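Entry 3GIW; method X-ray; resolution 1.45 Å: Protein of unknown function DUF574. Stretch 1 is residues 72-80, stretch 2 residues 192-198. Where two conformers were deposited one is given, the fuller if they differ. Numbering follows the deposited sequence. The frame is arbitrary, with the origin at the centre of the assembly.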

# COMPACT_ATOMS: atom_id res chain seq x y z
N HIS A 72 5.01 -13.33 -4.15
CA HIS A 72 4.03 -14.24 -4.70
C HIS A 72 3.65 -13.86 -6.13
O HIS A 72 3.57 -14.70 -7.03
CB HIS A 72 2.75 -14.24 -3.85
CG HIS A 72 1.68 -15.15 -4.37
ND1 HIS A 72 1.63 -16.49 -4.06
CD2 HIS A 72 0.65 -14.93 -5.23
CE1 HIS A 72 0.62 -17.05 -4.68
NE2 HIS A 72 -0.01 -16.12 -5.39
N LEU A 73 3.30 -12.59 -6.33
CA LEU A 73 2.88 -12.10 -7.64
C LEU A 73 3.98 -12.31 -8.70
O LEU A 73 3.68 -12.76 -9.82
CB LEU A 73 2.47 -10.65 -7.53
CG LEU A 73 1.10 -10.38 -6.90
CD1 LEU A 73 1.01 -8.92 -6.44
CD2 LEU A 73 -0.05 -10.76 -7.87
N ALA A 74 5.24 -12.03 -8.36
CA ALA A 74 6.35 -12.18 -9.29
C ALA A 74 6.67 -13.65 -9.50
O ALA A 74 6.80 -14.09 -10.65
CB ALA A 74 7.58 -11.43 -8.81
N LYS A 75 6.78 -14.42 -8.43
CA LYS A 75 7.29 -15.79 -8.55
C LYS A 75 6.21 -16.78 -8.96
O LYS A 75 6.38 -17.49 -9.95
CB LYS A 75 7.97 -16.26 -7.25
CG LYS A 75 8.76 -17.57 -7.40
N GLU A 76 5.12 -16.83 -8.20
CA GLU A 76 4.06 -17.83 -8.43
C GLU A 76 3.16 -17.43 -9.58
O GLU A 76 2.86 -18.25 -10.44
CB GLU A 76 3.21 -18.08 -7.18
CG GLU A 76 3.96 -18.65 -5.99
CD GLU A 76 4.64 -19.95 -6.31
OE1 GLU A 76 3.98 -20.82 -6.94
OE2 GLU A 76 5.83 -20.11 -5.95
N ALA A 77 2.74 -16.16 -9.62
CA ALA A 77 1.82 -15.69 -10.65
C ALA A 77 2.47 -15.23 -11.98
O ALA A 77 1.78 -15.02 -12.98
CB ALA A 77 0.90 -14.58 -10.10
N GLY A 78 3.79 -15.04 -11.98
CA GLY A 78 4.50 -14.69 -13.21
C GLY A 78 4.30 -13.24 -13.67
O GLY A 78 4.55 -12.91 -14.83
N ILE A 79 3.86 -12.38 -12.77
CA ILE A 79 3.61 -10.99 -13.11
C ILE A 79 4.92 -10.21 -13.25
O ILE A 79 5.85 -10.33 -12.42
CB ILE A 79 2.69 -10.30 -12.07
CG1 ILE A 79 1.29 -10.94 -12.06
CG2 ILE A 79 2.62 -8.78 -12.32
CD1 ILE A 79 0.48 -10.75 -13.39
N ARG A 80 5.02 -9.43 -14.32
CA ARG A 80 6.23 -8.68 -14.65
C ARG A 80 5.98 -7.17 -14.75
O ARG A 80 6.89 -6.44 -15.16
CB ARG A 80 6.82 -9.19 -15.98
CG ARG A 80 7.18 -10.67 -15.98
CD ARG A 80 8.42 -10.93 -15.18
NE ARG A 80 8.70 -12.36 -15.05
CZ ARG A 80 8.36 -13.15 -14.03
NH1 ARG A 80 7.72 -12.69 -12.94
NH2 ARG A 80 8.69 -14.43 -14.07
N SER A 192 -7.23 -9.18 -18.65
CA SER A 192 -7.40 -10.47 -18.02
C SER A 192 -6.05 -11.03 -17.61
O SER A 192 -5.07 -10.95 -18.36
CB SER A 192 -8.10 -11.41 -18.99
OG SER A 192 -9.44 -10.95 -19.17
N GLY A 193 -5.99 -11.57 -16.38
CA GLY A 193 -4.75 -12.11 -15.82
C GLY A 193 -4.00 -11.11 -14.95
O GLY A 193 -3.01 -11.45 -14.31
N SER A 194 -4.50 -9.87 -14.94
CA SER A 194 -4.00 -8.85 -14.02
C SER A 194 -4.45 -9.20 -12.59
O SER A 194 -5.29 -10.11 -12.38
CB SER A 194 -4.51 -7.47 -14.43
OG SER A 194 -3.94 -7.08 -15.68
N TYR A 195 -3.85 -8.51 -11.61
CA TYR A 195 -4.16 -8.72 -10.19
C TYR A 195 -4.42 -7.41 -9.47
O TYR A 195 -3.95 -6.33 -9.87
CB TYR A 195 -3.01 -9.47 -9.48
CG TYR A 195 -2.93 -10.96 -9.80
CD1 TYR A 195 -2.39 -11.42 -11.01
CD2 TYR A 195 -3.35 -11.90 -8.87
CE1 TYR A 195 -2.28 -12.77 -11.27
CE2 TYR A 195 -3.25 -13.26 -9.14
CZ TYR A 195 -2.73 -13.68 -10.35
OH TYR A 195 -2.61 -15.04 -10.66
N LEU A 196 -5.18 -7.51 -8.38
CA LEU A 196 -5.37 -6.44 -7.39
C LEU A 196 -4.84 -6.98 -6.07
O LEU A 196 -5.24 -8.06 -5.64
CB LEU A 196 -6.85 -6.10 -7.27
CG LEU A 196 -7.20 -5.07 -6.18
CD1 LEU A 196 -6.55 -3.69 -6.40
CD2 LEU A 196 -8.74 -4.91 -6.06
N ALA A 197 -3.97 -6.22 -5.42
CA ALA A 197 -3.43 -6.54 -4.08
C ALA A 197 -3.68 -5.31 -3.20
O ALA A 197 -3.28 -4.20 -3.57
CB ALA A 197 -1.93 -6.85 -4.12
N MSE A 198 -4.27 -5.53 -2.04
CA MSE A 198 -4.57 -4.45 -1.12
C MSE A 198 -4.32 -4.82 0.33
O MSE A 198 -4.49 -5.94 0.75
CB MSE A 198 -6.04 -4.03 -1.22
CG MSE A 198 -6.52 -3.65 -2.64
SE MSE A 198 -8.35 -2.97 -2.60
CE MSE A 198 -8.01 -1.33 -1.64
O HOH W 1 -1.17 -15.53 -13.01

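This is a small, almost wholly apolar contact, burying 226 Å² in all, in which the end of a helix and the turn after it pack around one tyrosine at the start of a strand, with no direct hydrogen bond between the stretches.

Tyr195 is the hub: its CA-to-CB bond points toward the other stretch, and it has the largest covered area. Leu73 leaves its backbone sideways, yet its m,t rotamer brings CD2 over one face of the ring, 3.5 Å from Tyr195 CG, a CH-pi contact. The other methyl, Leu73 CD1, reaches Ala197 CB at 4.3 Å, so one branched leucine spans two strand residues whose CA-to-CB bonds both point toward the other stretch, while that of Leu196 points away. Leu73, Ile79 and Ala197 are buried, which suits their apolar side chains.

Ala77 approaches the phenol end, its CB 3.7 Å from Tyr195 CZ. The hydroxyl keeps a polar partner through a water, which lies 2.8 Å from Tyr195 OH and donates to Ala77 O at 3.0 Å.

Gly78 is the first residue after the helix to leave helical phi/psi, with a positive phi that favours glycine, and Ile79 N donates a hydrogen bond to Leu73 O at 3.0 Å. The CA-to-CB bond of Ile79 points toward the other stretch, placing Ile79 CD1 3.8 Å from Tyr195 CD1 and 3.7 Å from Gly193 O. Gly193 suits its own backbone angles, where a CB would jam against the preceding carbonyl.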